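Local coordinates for protein nucleoporin NUP82 (Saccharomyces cerevisiae, PDB 3PBP) that serves as a structural constituent of the nuclear pore complex and, through its N-terminal domain, interacts with the nucleoporin NUP116, at residues A[61-66]-A[87-92]; A[72-77]-A[137-142]; A[436-441]-A[445-450]. The protein carries 1 engineered substitution. All coordinates share one frame; numbering follows the deposited sequence.

Contact 1: residues A[61-66]-A[87-92]; sequences RHLVLD and EIFVME
L63 and F89 are the residues whose backbones come nearest, with their CA atoms 8.6 Å apart. Segment 61-66 is an irregular loop passing over one face of strand 87-92, too far off for backbone pairing, and the gap is bridged by side chains. The strand alternates: E87, F89 and M91 direct their CB atoms at the loop, I88 and V90 turn the other way. From the loop, H62 and L63 point theirs back at the strand. L63 makes the largest share of the contact, with one branch of its isobutyl fork over a face of the F89 ring. Its CD2 sits 3.9 Å from the F89 ring centroid and 23° off the ring normal, a CH-pi contact, and is displaced toward the CD1 rim, where L63 CD2 and F89 CD1 are 3.6 Å apart. The other branch, L63 CD1, hangs beyond the rim, 3.7 Å from F89 CE1. The leucine holds CG anti to its backbone N (chi1 167°), which extends the fork down to the ring. L63 CD2 also meets the CE methyl of selenomethionine M91 at 4.1 Å, at the end of the extended selenoether chain; this methyl thus prolongs the apolar surface offered by the phenyl ring. The carbonyl oxygen H62 O lies obliquely to the ring, 3.8 Å from F89 CE2. The imidazole end of H62 is held by D107, which accepts a hydrogen bond from NE2 and also forms a salt bridge with R61. F89 has a further aromatic neighbour in H113, edge-to-face, on the adjoining strand 110-115. The loop joins strand 55-58 to strand 70-73 and lies against a sheet in which strand 87-92 runs between 79-83 and 110-115, while I88 packs from the reverse side on strand 141-146.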
loop_
_atom_site.group_PDB
_atom_site.type_symbol
_atom_site.label_atom_id
_atom_site.label_comp_id
_atom_site.label_asym_id
_atom_site.label_seq_id
_atom_site.Cartn_x
_atom_site.Cartn_y
_atom_site.Cartn_z
ATOM N N ARG A 61 -12.743 -13.019 -28.961
ATOM C CA ARG A 61 -12.313 -14.405 -29.021
ATOM C C ARG A 61 -11.542 -14.813 -27.773
ATOM O O ARG A 61 -11.496 -15.981 -27.428
ATOM C CB ARG A 61 -11.427 -14.611 -30.249
ATOM C CG ARG A 61 -11.341 -16.056 -30.717
ATOM C CD ARG A 61 -9.901 -16.460 -30.939
ATOM N NE ARG A 61 -9.166 -15.444 -31.684
ATOM C CZ ARG A 61 -7.855 -15.501 -31.916
ATOM N NH1 ARG A 61 -7.148 -16.531 -31.455
ATOM N NH2 ARG A 61 -7.251 -14.527 -32.603
ATOM N N HIS A 62 -10.939 -13.841 -27.098
ATOM C CA HIS A 62 -10.153 -14.107 -25.894
ATOM C C HIS A 62 -10.830 -13.654 -24.610
ATOM O O HIS A 62 -10.580 -14.209 -23.542
ATOM C CB HIS A 62 -8.796 -13.426 -26.006
ATOM C CG HIS A 62 -7.926 -14.004 -27.073
ATOM N ND1 HIS A 62 -7.328 -15.242 -26.956
ATOM C CD2 HIS A 62 -7.570 -13.527 -28.290
ATOM C CE1 HIS A 62 -6.638 -15.502 -28.053
ATOM N NE2 HIS A 62 -6.769 -14.477 -28.879
ATOM N N LEU A 63 -11.683 -12.640 -24.714
ATOM C CA LEU A 63 -12.382 -12.121 -23.549
ATOM C C LEU A 63 -13.537 -11.228 -23.938
ATOM O O LEU A 63 -13.402 -10.338 -24.784
ATOM C CB LEU A 63 -11.421 -11.324 -22.652
ATOM C CG LEU A 63 -12.037 -10.443 -21.547
ATOM C CD1 LEU A 63 -12.759 -11.294 -20.519
ATOM C CD2 LEU A 63 -10.943 -9.644 -20.878
ATOM N N VAL A 64 -14.681 -11.484 -23.317
ATOM C CA VAL A 64 -15.867 -10.676 -23.538
ATOM C C VAL A 64 -16.007 -9.973 -22.196
ATOM O O VAL A 64 -16.060 -10.626 -21.152
ATOM C CB VAL A 64 -17.113 -11.550 -23.820
ATOM C CG1 VAL A 64 -18.357 -10.686 -23.780
ATOM C CG2 VAL A 64 -16.990 -12.217 -25.177
ATOM N N LEU A 65 -16.039 -8.648 -22.210
ATOM C CA LEU A 65 -16.139 -7.908 -20.959
ATOM C C LEU A 65 -17.574 -7.764 -20.463
ATOM O O LEU A 65 -18.521 -7.872 -21.247
ATOM C CB LEU A 65 -15.529 -6.506 -21.123
ATOM C CG LEU A 65 -14.039 -6.380 -21.433
ATOM C CD1 LEU A 65 -13.705 -4.915 -21.675
ATOM C CD2 LEU A 65 -13.211 -6.956 -20.286
ATOM N N ASP A 66 -17.726 -7.550 -19.154
ATOM C CA ASP A 66 -19.031 -7.300 -18.544
ATOM C C ASP A 66 -18.772 -6.091 -17.652
ATOM O O ASP A 66 -17.616 -5.800 -17.348
ATOM C CB ASP A 66 -19.559 -8.527 -17.763
ATOM C CG ASP A 66 -18.721 -8.886 -16.543
ATOM O OD1 ASP A 66 -18.609 -8.051 -15.619
ATOM O OD2 ASP A 66 -18.189 -10.023 -16.494
ATOM N N GLU A 87 -10.248 -13.035 -12.312
ATOM C CA GLU A 87 -9.134 -13.194 -13.230
ATOM C C GLU A 87 -8.513 -11.886 -13.723
ATOM O O GLU A 87 -9.099 -10.810 -13.588
ATOM C CB GLU A 87 -9.582 -14.055 -14.413
ATOM C CG GLU A 87 -10.723 -13.461 -15.229
ATOM C CD GLU A 87 -11.299 -14.464 -16.225
ATOM O OE1 GLU A 87 -10.534 -15.352 -16.680
ATOM O OE2 GLU A 87 -12.509 -14.357 -16.558
ATOM N N ILE A 88 -7.318 -12.011 -14.297
ATOM C CA ILE A 88 -6.559 -10.880 -14.821
ATOM C C ILE A 88 -6.042 -11.161 -16.240
ATOM O O ILE A 88 -5.494 -12.238 -16.512
ATOM C CB ILE A 88 -5.308 -10.589 -13.931
ATOM C CG1 ILE A 88 -5.731 -10.279 -12.492
ATOM C CG2 ILE A 88 -4.501 -9.429 -14.516
ATOM C CD1 ILE A 88 -4.559 -10.174 -11.509
ATOM N N PHE A 89 -6.216 -10.194 -17.137
ATOM C CA PHE A 89 -5.710 -10.324 -18.501
ATOM C C PHE A 89 -4.770 -9.159 -18.780
ATOM O O PHE A 89 -5.009 -8.043 -18.321
ATOM C CB PHE A 89 -6.822 -10.242 -19.547
ATOM C CG PHE A 89 -7.757 -11.404 -19.546
ATOM C CD1 PHE A 89 -8.841 -11.450 -18.657
ATOM C CD2 PHE A 89 -7.588 -12.442 -20.456
ATOM C CE1 PHE A 89 -9.745 -12.513 -18.678
ATOM C CE2 PHE A 89 -8.484 -13.505 -20.484
ATOM C CZ PHE A 89 -9.566 -13.540 -19.593
ATOM N N VAL A 90 -3.706 -9.407 -19.534
ATOM C CA VAL A 90 -2.803 -8.334 -19.899
ATOM C C VAL A 90 -2.597 -8.394 -21.411
ATOM O O VAL A 90 -2.101 -9.390 -21.950
ATOM C CB VAL A 90 -1.464 -8.435 -19.168
ATOM C CG1 VAL A 90 -0.505 -7.376 -19.694
ATOM C CG2 VAL A 90 -1.685 -8.229 -17.683
HETATM N N MSE A 91 -3.007 -7.323 -22.088
HETATM C CA MSE A 91 -2.892 -7.229 -23.532
HETATM C C MSE A 91 -1.972 -6.118 -23.984
HETATM O O MSE A 91 -1.893 -5.062 -23.360
HETATM C CB MSE A 91 -4.263 -7.024 -24.141
HETATM C CG MSE A 91 -5.121 -8.246 -24.053
HETATM SE SE MSE A 91 -6.934 -7.932 -24.637
HETATM C CE MSE A 91 -7.840 -9.285 -23.581
ATOM N N GLU A 92 -1.295 -6.367 -25.097
ATOM C CA GLU A 92 -0.365 -5.415 -25.667
ATOM C C GLU A 92 -1.050 -4.602 -26.754
ATOM O O GLU A 92 -1.565 -5.169 -27.712
ATOM C CB GLU A 92 0.820 -6.181 -26.254
ATOM C CG GLU A 92 1.959 -5.326 -26.757
ATOM C CD GLU A 92 3.160 -6.155 -27.182
ATOM O OE1 GLU A 92 3.086 -6.835 -28.228
ATOM O OE2 GLU A 92 4.183 -6.134 -26.461
#

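Contact 2: residues A[72-77]-A[137-142]; sequences ISSTSG and YRDSCI
A type I beta turn, S74 to G77, links strand 70-73 to strand 79-83, and its serines face D139 in the loop that leads into strand 141-146. The carboxylate is held through one oxygen. S76 OG donates to D139 OD2 at 2.5 Å, arriving on the syn side and 27° out of the carboxylate plane. S74 OG stands 3.5 Å from D139 OD2, at best a weak bond; its single proton could instead go to S76 OG, 3.0 Å from S74 OG. Alongside, S74 CB packs against D139 CG at 3.6 Å. Both serine hydroxyls also accept backbone N-H groups just past the turn, S76 OG from D78 N and S74 OG from L79 N, which would set them in place for the aspartate. The turn is closed by G77 N on S74 O at 2.7 Å; that oxygen accepts S73 OG from the opposite face of its plane. The contact joins the connections between first and second strands of two adjacent four-stranded antiparallel sheets, as expected of neighbouring blades in a beta-propeller.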
loop_
_atom_site.group_PDB
_atom_site.type_symbol
_atom_site.label_atom_id
_atom_site.label_comp_id
_atom_site.label_asym_id
_atom_site.label_seq_id
_atom_site.Cartn_x
_atom_site.Cartn_y
_atom_site.Cartn_z
ATOM N N ILE A 72 -7.132 -1.045 -16.708
ATOM C CA ILE A 72 -6.195 0.044 -16.501
ATOM C C ILE A 72 -5.128 -0.035 -17.566
ATOM O O ILE A 72 -4.938 -1.071 -18.192
ATOM C CB ILE A 72 -5.526 -0.034 -15.110
ATOM C CG1 ILE A 72 -4.841 -1.387 -14.944
ATOM C CG2 ILE A 72 -6.559 0.150 -14.026
ATOM C CD1 ILE A 72 -4.055 -1.520 -13.680
ATOM N N SER A 73 -4.420 1.066 -17.757
ATOM C CA SER A 73 -3.370 1.134 -18.759
ATOM C C SER A 73 -2.029 1.452 -18.132
ATOM O O SER A 73 -1.960 2.151 -17.131
ATOM C CB SER A 73 -3.715 2.214 -19.782
ATOM O OG SER A 73 -2.590 2.565 -20.572
ATOM N N SER A 74 -0.955 0.924 -18.702
ATOM C CA SER A 74 0.357 1.245 -18.175
ATOM C C SER A 74 0.597 2.692 -18.629
ATOM O O SER A 74 0.100 3.110 -19.674
ATOM C CB SER A 74 1.406 0.313 -18.767
ATOM O OG SER A 74 1.543 0.523 -20.156
ATOM N N THR A 75 1.342 3.464 -17.844
ATOM C CA THR A 75 1.602 4.857 -18.204
ATOM C C THR A 75 2.258 4.977 -19.571
ATOM O O THR A 75 1.995 5.927 -20.308
ATOM C CB THR A 75 2.483 5.534 -17.150
ATOM O OG1 THR A 75 1.747 5.641 -15.930
ATOM C CG2 THR A 75 2.888 6.922 -17.592
ATOM N N SER A 76 3.122 4.016 -19.901
ATOM C CA SER A 76 3.796 4.000 -21.196
ATOM C C SER A 76 2.767 3.842 -22.303
ATOM O O SER A 76 3.025 4.179 -23.452
ATOM C CB SER A 76 4.746 2.825 -21.278
ATOM O OG SER A 76 4.006 1.626 -21.393
ATOM N N GLY A 77 1.604 3.301 -21.954
ATOM C CA GLY A 77 0.544 3.100 -22.927
ATOM C C GLY A 77 0.728 1.873 -23.790
ATOM O O GLY A 77 0.026 1.694 -24.773
ATOM N N TYR A 137 10.725 -2.700 -15.962
ATOM C CA TYR A 137 11.185 -2.643 -17.339
ATOM C C TYR A 137 10.112 -3.286 -18.239
ATOM O O TYR A 137 9.600 -4.371 -17.951
ATOM C CB TYR A 137 12.516 -3.387 -17.452
ATOM C CG TYR A 137 13.082 -3.450 -18.844
ATOM C CD1 TYR A 137 13.511 -2.299 -19.500
ATOM C CD2 TYR A 137 13.183 -4.667 -19.512
ATOM C CE1 TYR A 137 14.027 -2.365 -20.786
ATOM C CE2 TYR A 137 13.698 -4.742 -20.796
ATOM C CZ TYR A 137 14.116 -3.592 -21.426
ATOM O OH TYR A 137 14.618 -3.685 -22.701
ATOM N N ARG A 138 9.762 -2.601 -19.317
ATOM C CA ARG A 138 8.742 -3.093 -20.232
ATOM C C ARG A 138 7.392 -3.347 -19.552
ATOM O O ARG A 138 6.625 -4.196 -20.001
ATOM C CB ARG A 138 9.219 -4.371 -20.921
ATOM C CG ARG A 138 10.475 -4.186 -21.752
ATOM C CD ARG A 138 10.380 -4.937 -23.066
ATOM N NE ARG A 138 10.375 -6.386 -22.892
ATOM C CZ ARG A 138 9.606 -7.219 -23.592
ATOM N NH1 ARG A 138 8.771 -6.743 -24.516
ATOM N NH2 ARG A 138 9.672 -8.531 -23.368
ATOM N N ASP A 139 7.105 -2.612 -18.477
ATOM C CA ASP A 139 5.841 -2.736 -17.744
ATOM C C ASP A 139 5.502 -4.173 -17.401
ATOM O O ASP A 139 4.326 -4.519 -17.307
ATOM C CB ASP A 139 4.691 -2.164 -18.572
ATOM C CG ASP A 139 4.847 -0.681 -18.847
ATOM O OD1 ASP A 139 4.895 0.102 -17.874
ATOM O OD2 ASP A 139 4.918 -0.291 -20.031
ATOM N N SER A 140 6.530 -4.991 -17.193
ATOM C CA SER A 140 6.370 -6.417 -16.911
ATOM C C SER A 140 5.921 -6.842 -15.527
ATOM O O SER A 140 5.917 -8.039 -15.232
ATOM C CB SER A 140 7.674 -7.151 -17.222
ATOM O OG SER A 140 8.729 -6.626 -16.435
ATOM N N CYS A 141 5.532 -5.902 -14.678
ATOM C CA CYS A 141 5.123 -6.286 -13.339
ATOM C C CYS A 141 3.761 -5.750 -12.882
ATOM O O CYS A 141 3.518 -4.546 -12.925
ATOM C CB CYS A 141 6.209 -5.857 -12.360
ATOM S SG CYS A 141 5.821 -6.163 -10.634
ATOM N N ILE A 142 2.865 -6.641 -12.460
ATOM C CA ILE A 142 1.568 -6.189 -11.971
ATOM C C ILE A 142 1.430 -6.516 -10.489
ATOM O O ILE A 142 1.813 -7.593 -10.020
ATOM C CB ILE A 142 0.359 -6.802 -12.745
ATOM C CG1 ILE A 142 0.328 -8.323 -12.588
ATOM C CG2 ILE A 142 0.409 -6.379 -14.203
ATOM C CD1 ILE A 142 -0.945 -8.941 -13.126
#

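Contact 3: residues A[436-441]-A[445-450]; sequences NLALMS and LTFQNI
L445 begins the returning strand opposite M440, and its CD1 lies 3.3 Å from the CE methyl of that selenomethionine. The M440 chain bends at chi2 and chi3, bringing the methyl across the leucine's two branches. T446 pairs with L439 through two backbone hydrogen bonds: T446 N to L439 O at 2.8 Å and L439 N to T446 O at 2.7 Å. F447 faces A438 in a non-hydrogen-bonded pair, its CE2 3.9 Å from A438 CB, while F13 meets the ring edge-to-face. Q448 repeats the pair of backbone hydrogen bonds with L437, using L437 N to Q448 O at 2.7 Å, in the carbonyl plane, and Q448 N to L437 O at 3.0 Å. Its extended side chain passes obliquely over L439, with OE1 3.7 Å from L439 CD1, and the amide NE2 is anchored by I417 O on strand 413-419. N449 lies beside N436, both side chains pointing the same way. I450 follows, placing CD1 3.6 Å from L437 CB. L437, L439, T446 and Q448 share one face of the sheet; A438, M440, L445 and F447 share the other. Strands 436-440 and 445-449 run at 158°, the twisted antiparallel pairing of a beta hairpin, here the middle and one edge strand of a three-stranded antiparallel sheet formed by the last strands of the propeller domain in sequence.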
loop_
_atom_site.group_PDB
_atom_site.type_symbol
_atom_site.label_atom_id
_atom_site.label_comp_id
_atom_site.label_asym_id
_atom_site.label_seq_id
_atom_site.Cartn_x
_atom_site.Cartn_y
_atom_site.Cartn_z
ATOM N N ASN A 436 -6.589 18.841 -23.240
ATOM C CA ASN A 436 -7.991 18.633 -22.922
ATOM C C ASN A 436 -8.188 17.448 -21.994
ATOM O O ASN A 436 -7.262 16.680 -21.742
ATOM C CB ASN A 436 -8.772 18.401 -24.210
ATOM C CG ASN A 436 -8.601 19.530 -25.195
ATOM O OD1 ASN A 436 -9.056 20.647 -24.957
ATOM N ND2 ASN A 436 -7.929 19.250 -26.310
ATOM N N LEU A 437 -9.407 17.316 -21.484
ATOM C CA LEU A 437 -9.759 16.225 -20.595
ATOM C C LEU A 437 -10.926 15.487 -21.216
ATOM O O LEU A 437 -11.971 16.070 -21.460
ATOM C CB LEU A 437 -10.166 16.760 -19.229
ATOM C CG LEU A 437 -10.710 15.734 -18.238
ATOM C CD1 LEU A 437 -9.640 14.700 -17.898
ATOM C CD2 LEU A 437 -11.166 16.458 -16.991
ATOM N N ALA A 438 -10.746 14.206 -21.492
ATOM C CA ALA A 438 -11.816 13.424 -22.075
ATOM C C ALA A 438 -12.551 12.715 -20.956
ATOM O O ALA A 438 -11.945 12.000 -20.170
ATOM C CB ALA A 438 -11.254 12.412 -23.059
ATOM N N LEU A 439 -13.855 12.939 -20.867
ATOM C CA LEU A 439 -14.674 12.297 -19.847
ATOM C C LEU A 439 -15.502 11.242 -20.543
ATOM O O LEU A 439 -16.375 11.550 -21.347
ATOM C CB LEU A 439 -15.588 13.316 -19.169
ATOM C CG LEU A 439 -14.855 14.395 -18.372
ATOM C CD1 LEU A 439 -15.859 15.355 -17.749
ATOM C CD2 LEU A 439 -14.004 13.733 -17.293
HETATM N N MSE A 440 -15.213 9.988 -20.238
HETATM C CA MSE A 440 -15.921 8.878 -20.847
HETATM C C MSE A 440 -16.879 8.224 -19.870
HETATM O O MSE A 440 -16.570 8.074 -18.691
HETATM C CB MSE A 440 -14.916 7.831 -21.321
HETATM C CG MSE A 440 -15.526 6.559 -21.912
HETATM SE SE MSE A 440 -16.053 6.756 -23.768
HETATM C CE MSE A 440 -14.383 7.526 -24.431
ATOM N N SER A 441 -18.047 7.835 -20.367
ATOM C CA SER A 441 -19.044 7.152 -19.551
ATOM C C SER A 441 -19.810 6.210 -20.469
ATOM O O SER A 441 -19.664 6.258 -21.693
ATOM C CB SER A 441 -20.010 8.144 -18.885
ATOM O OG SER A 441 -20.882 8.734 -19.830
ATOM N N LEU A 445 -19.281 10.818 -24.010
ATOM C CA LEU A 445 -17.875 11.037 -24.304
ATOM C C LEU A 445 -17.743 12.542 -24.486
ATOM O O LEU A 445 -18.031 13.074 -25.555
ATOM C CB LEU A 445 -17.454 10.318 -25.584
ATOM C CG LEU A 445 -16.068 10.728 -26.097
ATOM C CD1 LEU A 445 -15.049 10.724 -24.963
ATOM C CD2 LEU A 445 -15.651 9.784 -27.204
ATOM N N THR A 446 -17.318 13.218 -23.424
ATOM C CA THR A 446 -17.160 14.665 -23.427
ATOM C C THR A 446 -15.700 15.077 -23.426
ATOM O O THR A 446 -14.835 14.311 -23.024
ATOM C CB THR A 446 -17.814 15.267 -22.189
ATOM O OG1 THR A 446 -19.189 14.877 -22.151
ATOM C CG2 THR A 446 -17.716 16.779 -22.208
ATOM N N PHE A 447 -15.432 16.293 -23.882
ATOM C CA PHE A 447 -14.075 16.821 -23.903
ATOM C C PHE A 447 -14.140 18.206 -23.284
ATOM O O PHE A 447 -15.120 18.921 -23.472
ATOM C CB PHE A 447 -13.534 16.899 -25.340
ATOM C CG PHE A 447 -13.367 15.555 -25.996
ATOM C CD1 PHE A 447 -14.471 14.840 -26.442
ATOM C CD2 PHE A 447 -12.112 14.976 -26.113
ATOM C CE1 PHE A 447 -14.329 13.564 -26.990
ATOM C CE2 PHE A 447 -11.962 13.700 -26.660
ATOM C CZ PHE A 447 -13.074 12.995 -27.096
ATOM N N GLN A 448 -13.109 18.578 -22.531
ATOM C CA GLN A 448 -13.076 19.883 -21.884
ATOM C C GLN A 448 -11.678 20.458 -21.872
ATOM O O GLN A 448 -10.700 19.722 -21.773
ATOM C CB GLN A 448 -13.590 19.767 -20.456
ATOM C CG GLN A 448 -14.898 19.035 -20.384
ATOM C CD GLN A 448 -15.567 19.187 -19.058
ATOM O OE1 GLN A 448 -16.704 18.745 -18.873
ATOM N NE2 GLN A 448 -14.875 19.817 -18.115
ATOM N N ASN A 449 -11.590 21.778 -21.965
ATOM C CA ASN A 449 -10.302 22.453 -21.979
ATOM C C ASN A 449 -9.653 22.431 -20.607
ATOM O O ASN A 449 -10.332 22.525 -19.586
ATOM C CB ASN A 449 -10.482 23.893 -22.449
ATOM C CG ASN A 449 -11.105 23.979 -23.835
ATOM O OD1 ASN A 449 -10.472 23.639 -24.839
ATOM N ND2 ASN A 449 -12.355 24.430 -23.895
ATOM N N ILE A 450 -8.332 22.293 -20.596
ATOM C CA ILE A 450 -7.563 22.266 -19.359
ATOM C C ILE A 450 -6.498 23.354 -19.444
ATOM O O ILE A 450 -5.762 23.437 -20.427
ATOM C CB ILE A 450 -6.859 20.896 -19.158
ATOM C CG1 ILE A 450 -7.891 19.766 -19.121
ATOM C CG2 ILE A 450 -6.046 20.919 -17.872
ATOM C CD1 ILE A 450 -8.890 19.869 -17.980
#

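How the contacts relate
From the N terminus, the chain leaves the sheet ending in strand 55-58, and contact 1 closes a loop of 20 intervening residues when strand 87-92 reaches the linker 61-66. Contact 2 opens inside that loop, at 72-77, but closes only at 137-142, so the two cross. They also touch, I88 CG2 lying 3.8 Å from I142 CD1. Together they tie the linker to the sheet of strands 70-73 to 110-115, and that sheet to the next one, 127-132 to 164-166. Contact 3 comes in series much later, a short hairpin near the C terminus whose nearest atoms stay about 12 Å from those of either other contact.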